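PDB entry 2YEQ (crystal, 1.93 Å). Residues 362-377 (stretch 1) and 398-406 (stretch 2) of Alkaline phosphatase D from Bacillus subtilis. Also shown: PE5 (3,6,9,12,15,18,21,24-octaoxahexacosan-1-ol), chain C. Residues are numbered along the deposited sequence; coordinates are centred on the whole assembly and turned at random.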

# COMPACT_ATOMS: atom_id res chain seq x y z
N VAL A 362 8.08 14.54 -14.13
CA VAL A 362 8.78 14.09 -12.94
C VAL A 362 10.26 13.78 -13.25
O VAL A 362 11.15 14.24 -12.54
CB VAL A 362 8.10 12.85 -12.30
CG1 VAL A 362 8.95 12.31 -11.12
CG2 VAL A 362 6.66 13.19 -11.84
N ILE A 363 10.51 13.03 -14.31
CA ILE A 363 11.87 12.68 -14.69
C ILE A 363 12.68 13.92 -15.07
O ILE A 363 13.82 14.05 -14.65
CB ILE A 363 11.89 11.62 -15.79
CG1 ILE A 363 11.31 10.30 -15.25
CG2 ILE A 363 13.34 11.39 -16.26
CD1 ILE A 363 11.10 9.24 -16.30
N ASN A 364 12.08 14.85 -15.82
CA ASN A 364 12.76 16.08 -16.20
C ASN A 364 13.16 16.89 -15.00
O ASN A 364 14.26 17.48 -14.98
CB ASN A 364 11.91 16.96 -17.15
CG ASN A 364 11.89 16.42 -18.57
OD1 ASN A 364 12.65 15.52 -18.91
ND2 ASN A 364 11.01 16.97 -19.40
N PHE A 365 12.30 16.94 -14.00
CA PHE A 365 12.66 17.67 -12.80
C PHE A 365 13.84 16.98 -12.08
O PHE A 365 14.76 17.66 -11.61
CB PHE A 365 11.49 17.81 -11.85
CG PHE A 365 11.80 18.66 -10.68
CD1 PHE A 365 11.74 20.03 -10.78
CD2 PHE A 365 12.24 18.10 -9.49
CE1 PHE A 365 12.07 20.83 -9.70
CE2 PHE A 365 12.58 18.88 -8.43
CZ PHE A 365 12.50 20.25 -8.52
N ILE A 366 13.80 15.65 -12.01
CA ILE A 366 14.85 14.85 -11.34
C ILE A 366 16.21 15.05 -12.06
O ILE A 366 17.23 15.28 -11.40
CB ILE A 366 14.46 13.36 -11.33
CG1 ILE A 366 13.38 13.10 -10.28
CG2 ILE A 366 15.66 12.44 -11.07
CD1 ILE A 366 12.75 11.71 -10.46
N LYS A 367 16.20 14.94 -13.39
CA LYS A 367 17.34 15.31 -14.25
C LYS A 367 17.86 16.70 -13.95
O LYS A 367 19.05 16.88 -13.80
CB LYS A 367 16.92 15.32 -15.71
CG LYS A 367 16.89 13.99 -16.36
CD LYS A 367 16.29 14.09 -17.75
CE LYS A 367 17.20 14.84 -18.71
NZ LYS A 367 16.60 14.87 -20.05
N SER A 368 16.96 17.68 -13.90
CA SER A 368 17.35 19.07 -13.65
C SER A 368 18.10 19.26 -12.33
O SER A 368 18.89 20.18 -12.19
CB SER A 368 16.14 20.01 -13.71
OG SER A 368 15.55 20.22 -12.42
N LYS A 369 17.84 18.41 -11.34
CA LYS A 369 18.54 18.51 -10.06
C LYS A 369 19.69 17.52 -9.94
O LYS A 369 20.32 17.41 -8.90
CB LYS A 369 17.56 18.31 -8.91
CG LYS A 369 16.44 19.33 -8.91
CD LYS A 369 16.96 20.69 -8.52
CE LYS A 369 15.92 21.77 -8.71
NZ LYS A 369 16.31 22.99 -7.98
N ASN A 370 19.94 16.78 -11.01
CA ASN A 370 21.04 15.85 -11.08
C ASN A 370 20.99 14.73 -10.03
O ASN A 370 22.03 14.28 -9.56
CB ASN A 370 22.38 16.60 -10.98
CG ASN A 370 23.53 15.82 -11.56
OD1 ASN A 370 23.35 15.02 -12.48
ND2 ASN A 370 24.72 16.02 -11.01
N LEU A 371 19.79 14.27 -9.69
CA LEU A 371 19.64 13.25 -8.64
C LEU A 371 19.99 11.87 -9.16
O LEU A 371 19.68 11.51 -10.30
CB LEU A 371 18.21 13.25 -8.07
CG LEU A 371 17.68 14.56 -7.49
CD1 LEU A 371 16.25 14.35 -6.97
CD2 LEU A 371 18.58 15.09 -6.38
N ASN A 372 20.63 11.06 -8.33
CA ASN A 372 20.75 9.64 -8.67
C ASN A 372 20.40 8.72 -7.50
O ASN A 372 20.72 7.51 -7.49
CB ASN A 372 22.13 9.34 -9.21
CG ASN A 372 23.18 9.29 -8.12
OD1 ASN A 372 23.02 9.84 -7.03
ND2 ASN A 372 24.28 8.61 -8.42
N ASN A 373 19.64 9.28 -6.57
CA ASN A 373 19.25 8.61 -5.33
C ASN A 373 17.71 8.41 -5.14
O ASN A 373 17.19 8.47 -4.00
CB ASN A 373 19.83 9.41 -4.18
CG ASN A 373 19.17 10.74 -4.01
OD1 ASN A 373 18.42 11.21 -4.88
ND2 ASN A 373 19.45 11.37 -2.91
N VAL A 374 17.02 8.17 -6.24
CA VAL A 374 15.56 8.12 -6.25
C VAL A 374 15.13 6.67 -6.28
O VAL A 374 15.48 5.92 -7.17
CB VAL A 374 14.95 8.83 -7.49
CG1 VAL A 374 13.38 8.66 -7.52
CG2 VAL A 374 15.36 10.31 -7.50
N VAL A 375 14.34 6.28 -5.29
CA VAL A 375 13.80 4.95 -5.27
C VAL A 375 12.28 5.03 -5.30
O VAL A 375 11.69 5.82 -4.57
CB VAL A 375 14.27 4.19 -4.00
CG1 VAL A 375 13.53 2.86 -3.87
CG2 VAL A 375 15.83 4.00 -4.04
N VAL A 376 11.67 4.19 -6.11
CA VAL A 376 10.21 4.13 -6.25
C VAL A 376 9.74 2.79 -5.75
O VAL A 376 10.25 1.78 -6.18
CB VAL A 376 9.79 4.32 -7.73
CG1 VAL A 376 8.24 4.30 -7.87
CG2 VAL A 376 10.35 5.65 -8.27
N LEU A 377 8.78 2.82 -4.82
CA LEU A 377 8.09 1.65 -4.32
C LEU A 377 6.68 1.61 -4.91
O LEU A 377 5.99 2.63 -4.94
CB LEU A 377 7.98 1.73 -2.79
CG LEU A 377 9.19 2.23 -1.99
CD1 LEU A 377 8.84 2.25 -0.50
CD2 LEU A 377 10.42 1.37 -2.27
N SER A 398 21.66 5.62 -21.11
CA SER A 398 21.49 6.88 -20.38
C SER A 398 21.79 6.69 -18.89
O SER A 398 21.82 5.58 -18.37
CB SER A 398 20.07 7.46 -20.55
OG SER A 398 19.10 6.44 -20.31
N LYS A 399 22.00 7.79 -18.21
CA LYS A 399 22.32 7.78 -16.81
C LYS A 399 21.19 7.17 -15.93
O LYS A 399 19.99 7.47 -16.11
CB LYS A 399 22.59 9.21 -16.38
CG LYS A 399 23.20 9.31 -15.00
CD LYS A 399 22.75 10.56 -14.28
CE LYS A 399 23.18 10.52 -12.82
NZ LYS A 399 23.47 11.88 -12.29
N ILE A 400 21.58 6.33 -14.99
CA ILE A 400 20.65 5.74 -14.03
C ILE A 400 20.41 6.73 -12.89
O ILE A 400 21.35 7.14 -12.20
CB ILE A 400 21.14 4.41 -13.52
CG1 ILE A 400 21.08 3.39 -14.66
CG2 ILE A 400 20.31 3.92 -12.30
CD1 ILE A 400 21.68 2.04 -14.33
N PHE A 401 19.16 7.17 -12.72
CA PHE A 401 18.84 8.10 -11.65
C PHE A 401 18.30 7.36 -10.41
O PHE A 401 18.14 7.96 -9.35
CB PHE A 401 17.90 9.23 -12.11
CG PHE A 401 16.48 8.81 -12.38
CD1 PHE A 401 15.54 8.78 -11.36
CD2 PHE A 401 16.07 8.52 -13.67
CE1 PHE A 401 14.22 8.43 -11.62
CE2 PHE A 401 14.75 8.18 -13.94
CZ PHE A 401 13.83 8.12 -12.91
N GLY A 402 18.02 6.09 -10.54
CA GLY A 402 17.47 5.35 -9.41
C GLY A 402 17.00 3.98 -9.75
O GLY A 402 17.43 3.39 -10.74
N ALA A 403 16.09 3.46 -8.93
CA ALA A 403 15.56 2.12 -9.09
C ALA A 403 14.09 2.07 -8.66
O ALA A 403 13.66 2.88 -7.85
CB ALA A 403 16.35 1.12 -8.24
N GLU A 404 13.36 1.11 -9.21
CA GLU A 404 11.98 0.82 -8.81
C GLU A 404 11.89 -0.59 -8.27
O GLU A 404 12.32 -1.53 -8.92
CB GLU A 404 11.00 0.95 -10.00
CG GLU A 404 9.54 0.72 -9.56
CD GLU A 404 8.48 0.85 -10.67
OE1 GLU A 404 8.79 0.68 -11.88
OE2 GLU A 404 7.30 1.06 -10.28
N PHE A 405 11.28 -0.73 -7.09
CA PHE A 405 10.94 -2.02 -6.53
C PHE A 405 9.43 -2.16 -6.50
O PHE A 405 8.75 -1.47 -5.73
CB PHE A 405 11.51 -2.12 -5.11
CG PHE A 405 13.00 -1.92 -5.08
CD1 PHE A 405 13.82 -2.87 -5.67
CD2 PHE A 405 13.57 -0.80 -4.57
CE1 PHE A 405 15.22 -2.70 -5.71
CE2 PHE A 405 15.00 -0.61 -4.61
CZ PHE A 405 15.79 -1.57 -5.19
N VAL A 406 8.92 -3.06 -7.33
CA VAL A 406 7.51 -3.35 -7.42
C VAL A 406 7.26 -4.58 -6.57
O VAL A 406 7.77 -5.66 -6.83
CB VAL A 406 7.08 -3.66 -8.87
CG1 VAL A 406 5.57 -3.96 -8.96
CG2 VAL A 406 7.50 -2.49 -9.82
O1 PE5 C . 17.89 23.15 -5.49
C1 PE5 C . 19.24 23.27 -5.92
C2 PE5 C . 19.34 24.01 -7.25
O2 PE5 C . 19.58 23.07 -8.30
C3 PE5 C . 19.81 23.69 -9.58
C4 PE5 C . 18.50 24.20 -10.17
O3 PE5 C . 18.42 23.79 -11.53
C5 PE5 C . 17.24 23.08 -11.92
C6 PE5 C . 16.05 24.02 -12.10
O4 PE5 C . 15.01 23.73 -11.15
C7 PE5 C . 14.74 24.82 -10.26
C8 PE5 C . 13.50 24.55 -9.41
O5 PE5 C . 13.89 24.30 -8.06

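One large side chain can hold a helix and the strand after it against a neighbouring strand, as this contact from alkaline phosphatase D illustrates. F401 gives up far more surface to the other stretch than any other residue. Its side chain, with chi1 in the p well, reaches the last turns of the helix: I366 CG2 lies 3.7 Å from F401 CD1, and I363 CG1 lies 4.1 Å from F401 CZ. V374 CB lies 3.9 Å from F401 CD1, at the edge of the ring and near its plane, so the same phenyl group touches both the helix and the strand that follows it. The backbone of F401 joins in as well, its O accepting a weak hydrogen bond from V374 N at 3.3 Å.

From there the two strands run parallel, their axes 14° apart, and the bonding alternates as parallel pairing requires. V374 O accepts from A403 N (3.1 Å), A403 O from V376 N (3.0 Å), and V376 O from F405 N (2.9 Å). G402 fits closely at the start of this ladder: its CA is 3.1 Å from V374 O, and an ideal CB would fall only 1.8 Å from that oxygen, a clash.

V376 and F405, the next largest contributors, use opposite faces of the sheet. V376 shares its face with E404, whose aliphatic CG comes within 4.0 Å of V376 CB. F405 lies with V375 and L377, both at its ring edge; V375 CG1 approaches F405 CD2 to 3.7 Å, whereas L377 CD2 remains 4.5 Å from that same atom.

Polar contact between side chains is confined to the periphery. The helix ends in a Schellman motif, with N370 at positive phi, and K399 NZ makes a weak hydrogen bond to N370 OD1 at 3.1 Å.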